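Local coordinates for protein AT-less polyketide synthase (Streptomyces platensis subsp. rosaceus, PDB 4TKT) that probably catalyses chain-elongating decarboxylative condensation as a ketosynthase domain of the polyketide synthase that makes isomigrastatin, at residues P330-I333 with A334-A338; V291-P294 with L295-A298; T344-R347 with N348-A351. All coordinates share one frame; numbering follows the deposited sequence.

Contact 1. Residues P330-I333 with A334-A338; sequences PIEI and AGLNA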
ATOM      1  N   PRO A 330     -12.867  -0.833  24.357  1.00 37.06           N
ATOM      2  CA  PRO A 330     -13.234   0.275  25.247  1.00 37.50           C
ATOM      3  C   PRO A 330     -12.029   1.112  25.677  1.00 39.25           C
ATOM      4  O   PRO A 330     -12.164   2.314  25.908  1.00 40.96           O
ATOM      5  CB  PRO A 330     -13.857  -0.435  26.454  1.00 37.94           C
ATOM      6  CG  PRO A 330     -14.271  -1.769  25.945  1.00 37.48           C
ATOM      7  CD  PRO A 330     -13.222  -2.135  24.950  1.00 36.14           C
ATOM      8  N   ILE A 331     -10.867   0.475  25.776  1.00 35.68           N
ATOM      9  CA  ILE A 331      -9.642   1.165  26.162  1.00 38.61           C
ATOM     10  C   ILE A 331      -9.220   2.173  25.094  1.00 42.46           C
ATOM     11  O   ILE A 331      -8.807   3.288  25.414  1.00 49.38           O
ATOM     12  CB  ILE A 331      -8.497   0.162  26.424  1.00 33.76           C
ATOM     13  CG1 ILE A 331      -8.651  -0.452  27.817  1.00 34.91           C
ATOM     14  CG2 ILE A 331      -7.140   0.833  26.309  1.00 33.10           C
ATOM     15  CD1 ILE A 331      -7.569  -1.452  28.168  1.00 35.78           C
ATOM     16  N   GLU A 332      -9.345   1.786  23.828  1.00 40.28           N
ATOM     17  CA  GLU A 332      -8.982   2.671  22.728  1.00 34.85           C
ATOM     18  C   GLU A 332      -9.831   3.938  22.716  1.00 39.52           C
ATOM     19  O   GLU A 332      -9.317   5.036  22.501  1.00 42.93           O
ATOM     20  CB  GLU A 332      -9.111   1.951  21.386  1.00 38.34           C
ATOM     21  CG  GLU A 332      -8.861   2.864  20.197  1.00 43.96           C
ATOM     22  CD  GLU A 332      -8.664   2.110  18.901  1.00 47.28           C
ATOM     23  OE1 GLU A 332      -8.070   2.690  17.970  1.00 46.82           O
ATOM     24  OE2 GLU A 332      -9.100   0.942  18.811  1.00 49.94           O
ATOM     25  N   ILE A 333     -11.130   3.785  22.950  1.00 41.23           N
ATOM     26  CA  ILE A 333     -12.031   4.931  22.987  1.00 42.15           C
ATOM     27  C   ILE A 333     -11.713   5.820  24.185  1.00 42.49           C
ATOM     28  O   ILE A 333     -11.751   7.048  24.088  1.00 40.39           O
ATOM     29  CB  ILE A 333     -13.502   4.488  23.036  1.00 41.27           C
ATOM     30  CG1 ILE A 333     -13.853   3.721  21.763  1.00 44.71           C
ATOM     31  CG2 ILE A 333     -14.420   5.686  23.174  1.00 41.61           C
ATOM     32  CD1 ILE A 333     -13.601   4.513  20.501  1.00 47.56           C
ATOM     33  N   ALA A 334     -11.386   5.194  25.311  1.00 44.54           N
ATOM     34  CA  ALA A 334     -10.972   5.929  26.500  1.00 39.58           C
ATOM     35  C   ALA A 334      -9.726   6.759  26.206  1.00 44.35           C
ATOM     36  O   ALA A 334      -9.609   7.900  26.654  1.00 47.67           O
ATOM     37  CB  ALA A 334     -10.714   4.976  27.653  1.00 39.06           C
ATOM     38  N   GLY A 335      -8.805   6.178  25.442  1.00 40.95           N
ATOM     39  CA  GLY A 335      -7.581   6.857  25.059  1.00 37.13           C
ATOM     40  C   GLY A 335      -7.852   8.046  24.160  1.00 41.78           C
ATOM     41  O   GLY A 335      -7.284   9.123  24.346  1.00 44.29           O
ATOM     42  N   LEU A 336      -8.730   7.849  23.183  1.00 38.28           N
ATOM     43  CA  LEU A 336      -9.102   8.911  22.261  1.00 39.20           C
ATOM     44  C   LEU A 336      -9.833  10.043  22.975  1.00 40.86           C
ATOM     45  O   LEU A 336      -9.589  11.216  22.699  1.00 47.71           O
ATOM     46  CB  LEU A 336      -9.967   8.353  21.134  1.00 39.27           C
ATOM     47  CG  LEU A 336      -9.226   7.616  20.019  1.00 37.97           C
ATOM     48  CD1 LEU A 336     -10.189   6.771  19.207  1.00 41.05           C
ATOM     49  CD2 LEU A 336      -8.514   8.614  19.126  1.00 38.10           C
ATOM     50  N   ASN A 337     -10.731   9.686  23.892  1.00 44.84           N
ATOM     51  CA  ASN A 337     -11.476  10.677  24.660  1.00 43.24           C
ATOM     52  C   ASN A 337     -10.550  11.573  25.470  1.00 43.51           C
ATOM     53  O   ASN A 337     -10.728  12.789  25.511  1.00 44.78           O
ATOM     54  CB  ASN A 337     -12.480  10.000  25.596  1.00 47.48           C
ATOM     55  CG  ASN A 337     -13.653   9.393  24.855  1.00 50.71           C
ATOM     56  OD1 ASN A 337     -13.827   9.612  23.658  1.00 55.68           O
ATOM     57  ND2 ASN A 337     -14.475   8.633  25.571  1.00 44.51           N
ATOM     58  N   ALA A 338      -9.563  10.958  26.113  1.00 42.38           N
ATOM     59  CA  ALA A 338      -8.581  11.693  26.900  1.00 42.56           C
ATOM     60  C   ALA A 338      -7.755  12.618  26.013  1.00 49.80           C
ATOM     61  O   ALA A 338      -7.347  13.700  26.437  1.00 54.41           O
ATOM     62  CB  ALA A 338      -7.677  10.730  27.652  1.00 41.31           C
TER
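The flat amide of N337 lies against I333, one turn back along the helix. Carbonyl oxygen I333 O sits over one amide face, almost straight above the carbon, with N337 CG 3.1 Å from I333 O. The methyl I333 CG2 comes in on that same face and lies 3.8 Å from N337 ND2. The two side chains pass at a slant. N337 CG stands anti to its own carbonyl carbon (chi1 -72°), which folds the amide back toward I333. P402 and F403 also touch this side chain. I333 O accepts the backbone bond from N337 N at 2.8 Å, and its N-H points well at the oxygen (161°).

Further round the helix, L336 packs back on the preceding turn. Its CD1 is 4.3 Å from I333 CD1 and 4.2 Å from E332 CG. L336 and I333 both reach I352 in strand 350-353. The other flat group, the buried carboxylate of E332, is gripped at both oxygens: H321 N donates to OE1 and G322 N to OE2. These two residues begin the HGTGT sequence of ketosynthases.

Four successive i to i+4 backbone bonds, from P330-A334 to I333-N337, define a regular alpha-helix. It is the crossover helix 328-340 of a beta-alpha-beta unit in the thiolase fold.

Contact 2. Residues V291-P294 with L295-A298; sequences VPNP and LAQA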
ATOM      1  N   VAL A 291      -1.586  -6.099  27.652  1.00 26.35           N
ATOM      2  CA  VAL A 291      -2.661  -5.209  28.086  1.00 32.65           C
ATOM      3  C   VAL A 291      -2.378  -3.758  27.697  1.00 33.76           C
ATOM      4  O   VAL A 291      -1.415  -3.160  28.177  1.00 36.33           O
ATOM      5  CB  VAL A 291      -2.880  -5.285  29.607  1.00 34.53           C
ATOM      6  CG1 VAL A 291      -3.989  -4.331  30.029  1.00 29.31           C
ATOM      7  CG2 VAL A 291      -3.210  -6.707  30.024  1.00 27.76           C
ATOM      8  N   PRO A 292      -3.221  -3.187  26.824  1.00 28.41           N
ATOM      9  CA  PRO A 292      -3.041  -1.814  26.332  1.00 28.97           C
ATOM     10  C   PRO A 292      -3.237  -0.748  27.410  1.00 32.44           C
ATOM     11  O   PRO A 292      -3.953  -0.965  28.387  1.00 34.00           O
ATOM     12  CB  PRO A 292      -4.114  -1.688  25.243  1.00 29.36           C
ATOM     13  CG  PRO A 292      -5.127  -2.719  25.580  1.00 29.60           C
ATOM     14  CD  PRO A 292      -4.364  -3.858  26.183  1.00 28.69           C
ATOM     15  N   ASN A 293      -2.599   0.400  27.209  1.00 32.38           N
ATOM     16  CA  ASN A 293      -2.620   1.497  28.168  1.00 35.00           C
ATOM     17  C   ASN A 293      -3.307   2.731  27.587  1.00 32.05           C
ATOM     18  O   ASN A 293      -2.775   3.368  26.680  1.00 31.84           O
ATOM     19  CB  ASN A 293      -1.189   1.836  28.591  1.00 36.14           C
ATOM     20  CG  ASN A 293      -1.124   2.873  29.696  1.00 35.99           C
ATOM     21  OD1 ASN A 293      -2.116   3.519  30.031  1.00 38.09           O
ATOM     22  ND2 ASN A 293       0.062   3.043  30.260  1.00 39.44           N
ATOM     23  N   PRO A 294      -4.483   3.087  28.124  1.00 39.90           N
ATOM     24  CA  PRO A 294      -5.254   4.205  27.572  1.00 34.33           C
ATOM     25  C   PRO A 294      -4.524   5.539  27.694  1.00 41.16           C
ATOM     26  O   PRO A 294      -4.653   6.388  26.813  1.00 43.45           O
ATOM     27  CB  PRO A 294      -6.530   4.199  28.419  1.00 35.53           C
ATOM     28  CG  PRO A 294      -6.122   3.566  29.705  1.00 35.31           C
ATOM     29  CD  PRO A 294      -5.122   2.514  29.319  1.00 43.87           C
ATOM     30  N   LEU A 295      -3.760   5.716  28.766  1.00 39.52           N
ATOM     31  CA  LEU A 295      -3.033   6.963  28.975  1.00 40.06           C
ATOM     32  C   LEU A 295      -1.882   7.104  27.981  1.00 34.47           C
ATOM     33  O   LEU A 295      -1.578   8.204  27.524  1.00 40.10           O
ATOM     34  CB  LEU A 295      -2.508   7.047  30.410  1.00 40.06           C
ATOM     35  CG  LEU A 295      -3.559   7.018  31.523  1.00 43.17           C
ATOM     36  CD1 LEU A 295      -2.932   7.373  32.862  1.00 37.74           C
ATOM     37  CD2 LEU A 295      -4.717   7.951  31.204  1.00 43.00           C
ATOM     38  N   ALA A 296      -1.246   5.985  27.649  1.00 33.10           N
ATOM     39  CA  ALA A 296      -0.160   5.989  26.678  1.00 32.13           C
ATOM     40  C   ALA A 296      -0.696   6.273  25.283  1.00 35.70           C
ATOM     41  O   ALA A 296      -0.070   6.986  24.498  1.00 38.02           O
ATOM     42  CB  ALA A 296       0.581   4.667  26.701  1.00 30.79           C
ATOM     43  N   GLN A 297      -1.860   5.709  24.980  1.00 34.21           N
ATOM     44  CA  GLN A 297      -2.505   5.943  23.697  1.00 32.61           C
ATOM     45  C   GLN A 297      -2.889   7.408  23.556  1.00 41.53           C
ATOM     46  O   GLN A 297      -2.712   8.006  22.497  1.00 43.49           O
ATOM     47  CB  GLN A 297      -3.739   5.056  23.545  1.00 32.75           C
ATOM     48  CG  GLN A 297      -3.423   3.575  23.483  1.00 37.39           C
ATOM     49  CD  GLN A 297      -4.653   2.732  23.240  1.00 36.35           C
ATOM     50  OE1 GLN A 297      -5.745   3.261  23.031  1.00 39.89           O
ATOM     51  NE2 GLN A 297      -4.486   1.413  23.262  1.00 30.91           N
ATOM     52  N   ALA A 298      -3.406   7.982  24.635  1.00 34.94           N
ATOM     53  CA  ALA A 298      -3.781   9.388  24.641  1.00 36.31           C
ATOM     54  C   ALA A 298      -2.556  10.267  24.427  1.00 42.63           C
ATOM     55  O   ALA A 298      -2.622  11.284  23.741  1.00 45.40           O
ATOM     56  CB  ALA A 298      -4.473   9.750  25.944  1.00 37.50           C
TER
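N293 turns its amide over the start of the helix, with one face toward L295 and A296. The methyl A296 CB rests over that face, 3.9 Å from N293 CG. On the same side of the amide, L295 N donates to N293 OD1 at 3.0 Å. This donor stands 42° above the amide plane, so the bond does not follow a lone pair. It is also bent, with an N-H...O angle of 136°. The torsion explains the reach: N293 CG is anti to the backbone N (chi1 -174°), which carries OD1 forward to the first turn. The other end of the amide is held by G283, whose carbonyl oxygen accepts from N293 ND2. The group is therefore tied at both ends, which fixes its rotation.

Q297 runs roughly the other way. Its chain leaves the helix, extends beyond CG and heads back toward P292. On the way Q297 CG passes 3.3 Å from N293 O. At the far end Q297 NE2 lies 3.7 Å from P292 CB. N293 O also accepts from Q297 N at 3.0 Å, nearly along the C=O axis. A298 N then bonds to P294 O, continuing the helical pattern.

The rings of P292 and P294 both touch I331 of helix 328-340. Q297 meets E332 of that helix, and A296 and Q297 reach N433 in strand 432-439.

N293 is an asparagine N-cap. Its side chain accepts a backbone N-H of the first turn, and P294 follows as the first helical residue. The cap starts helix 294-308 within the C-terminal half of the ketosynthase, which has the thiolase fold.

Contact 3. Residues T344-R347 with N348-A351; sequences TDAR and NFCA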
ATOM      1  N   THR A 344     -10.898  20.249  23.302  1.00 57.94           N
ATOM      2  CA  THR A 344     -12.302  20.627  23.171  1.00 66.67           C
ATOM      3  C   THR A 344     -13.223  19.737  23.993  1.00 60.12           C
ATOM      4  O   THR A 344     -12.910  18.577  24.262  1.00 64.40           O
ATOM      5  CB  THR A 344     -12.774  20.578  21.705  1.00 67.91           C
ATOM      6  OG1 THR A 344     -12.306  19.370  21.091  1.00 61.09           O
ATOM      7  CG2 THR A 344     -12.255  21.780  20.927  1.00 71.26           C
ATOM      8  N   ASP A 345     -14.367  20.293  24.377  1.00 66.11           N
ATOM      9  CA  ASP A 345     -15.392  19.549  25.096  1.00 63.99           C
ATOM     10  C   ASP A 345     -16.525  19.161  24.152  1.00 63.35           C
ATOM     11  O   ASP A 345     -17.582  18.709  24.589  1.00 70.24           O
ATOM     12  CB  ASP A 345     -15.935  20.373  26.267  1.00 65.46           C
ATOM     13  N   ALA A 346     -16.292  19.341  22.855  1.00 62.80           N
ATOM     14  CA  ALA A 346     -17.304  19.065  21.839  1.00 69.54           C
ATOM     15  C   ALA A 346     -17.643  17.577  21.755  1.00 70.45           C
ATOM     16  O   ALA A 346     -16.839  16.722  22.132  1.00 68.05           O
ATOM     17  CB  ALA A 346     -16.838  19.578  20.484  1.00 63.06           C
ATOM     18  N   ARG A 347     -18.837  17.276  21.253  1.00 62.47           N
ATOM     19  CA  ARG A 347     -19.313  15.899  21.178  1.00 61.14           C
ATOM     20  C   ARG A 347     -19.850  15.544  19.795  1.00 68.08           C
ATOM     21  O   ARG A 347     -20.538  16.343  19.163  1.00 62.82           O
ATOM     22  CB  ARG A 347     -20.402  15.658  22.225  1.00 62.61           C
ATOM     23  CG  ARG A 347     -19.909  15.684  23.661  1.00 71.16           C
ATOM     24  CD  ARG A 347     -21.070  15.729  24.641  1.00 78.61           C
ATOM     25  NE  ARG A 347     -22.140  14.810  24.259  1.00 86.13           N
ATOM     26  CZ  ARG A 347     -23.416  15.161  24.130  1.00 92.24           C
ATOM     27  NH1 ARG A 347     -23.791  16.414  24.358  1.00 94.43           N
ATOM     28  NH2 ARG A 347     -24.321  14.257  23.776  1.00 93.11           N
ATOM     29  N   ASN A 348     -19.518  14.339  19.336  1.00 67.06           N
ATOM     30  CA  ASN A 348     -20.103  13.761  18.128  1.00 66.16           C
ATOM     31  C   ASN A 348     -19.873  14.578  16.859  1.00 59.09           C
ATOM     32  O   ASN A 348     -20.811  14.836  16.106  1.00 60.58           O
ATOM     33  CB  ASN A 348     -21.605  13.556  18.335  1.00 60.32           C
ATOM     34  CG  ASN A 348     -21.917  12.854  19.637  1.00 62.88           C
ATOM     35  OD1 ASN A 348     -21.243  11.896  20.014  1.00 62.99           O
ATOM     36  ND2 ASN A 348     -22.936  13.336  20.341  1.00 62.36           N
ATOM     37  N   PHE A 349     -18.627  14.974  16.620  1.00 57.97           N
ATOM     38  CA  PHE A 349     -18.286  15.747  15.429  1.00 58.45           C
ATOM     39  C   PHE A 349     -17.354  14.965  14.507  1.00 67.35           C
ATOM     40  O   PHE A 349     -17.179  15.313  13.338  1.00 70.34           O
ATOM     41  CB  PHE A 349     -17.639  17.079  15.819  1.00 59.52           C
ATOM     42  CG  PHE A 349     -16.379  16.931  16.632  1.00 61.88           C
ATOM     43  CD1 PHE A 349     -16.432  16.906  18.016  1.00 58.07           C
ATOM     44  CD2 PHE A 349     -15.144  16.824  16.012  1.00 61.17           C
ATOM     45  CE1 PHE A 349     -15.276  16.773  18.768  1.00 56.62           C
ATOM     46  CE2 PHE A 349     -13.986  16.688  16.756  1.00 54.63           C
ATOM     47  CZ  PHE A 349     -14.052  16.664  18.135  1.00 57.40           C
ATOM     48  N   CYS A 350     -16.763  13.906  15.046  1.00 62.49           N
ATOM     49  CA  CYS A 350     -15.754  13.133  14.334  1.00 57.47           C
ATOM     50  C   CYS A 350     -16.262  11.735  13.997  1.00 57.26           C
ATOM     51  O   CYS A 350     -16.934  11.100  14.806  1.00 62.16           O
ATOM     52  CB  CYS A 350     -14.476  13.046  15.173  1.00 50.27           C
ATOM     53  SG  CYS A 350     -13.087  12.218  14.378  1.00 48.42           S
ATOM     54  N   ALA A 351     -15.946  11.261  12.798  1.00 54.19           N
ATOM     55  CA  ALA A 351     -16.321   9.914  12.396  1.00 48.72           C
ATOM     56  C   ALA A 351     -15.268   8.926  12.870  1.00 58.11           C
ATOM     57  O   ALA A 351     -14.099   9.283  13.024  1.00 61.36           O
ATOM     58  CB  ALA A 351     -16.494   9.829  10.890  1.00 48.94           C
TER
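A346 and F349 make the main contact. The methyl A346 CB approaches the phenyl ring obliquely, 3.6 Å from F349 CE1 and 3.7 Å from F349 CD1. The backbone of 346-347 runs past the ring edge: A346 C lies there in the ring plane, and R347 N close to it. T344 OG1 comes near more loosely, 4.4 Å from F349 CZ. The ring reaches these residues because F349 CG stands between the backbone N and the carbonyl carbon (chi1 59°), which folds it back under the preceding chain.

R347 and N348 lie side by side and point the same way. Their guanidinium and amide planes are strongly turned, 77° apart. The chain bends sharply at N348, whose backbone angles are left-handed. No hydrogen bond joins the two segments.

Beyond the two segments, R313 makes a cation-pi contact with the F349 ring and also touches T344 and A346. The R347 side chain donates through NE to A399 O. The backbone of N348 bonds to S401, and that of F349 to P402.

The bend thus delivers the chain from the loop after helix 328-340 into strand 350-353. C350 pairs through its backbone with V404 of strand 403-405. A351 pairs with G316, just before strand 317-319. The new strand runs parallel between those two.

In the fold
Contacts 1 and 2 lie on neighbouring helices, 328-340 and 294-308, and touch directly, their centres 8 Å apart. E332 CA is 3.3 Å from Q297 OE1, and the methyls A338 CB and A298 CB meet at 3.8 Å. The helices pack closely here: G335 O is 3.3 Å from A298 CB. Contact 3 follows contact 1 along the chain, where the same beta-alpha-beta unit enters strand 350-353. Their centres are 13 Å apart and nearest atoms about 6 Å. Contacts 2 and 3 stand 20 Å apart between centres. Contact 1 is tied through E332 to the start of the HGTGT motif, which in ketosynthases carries an active-site histidine.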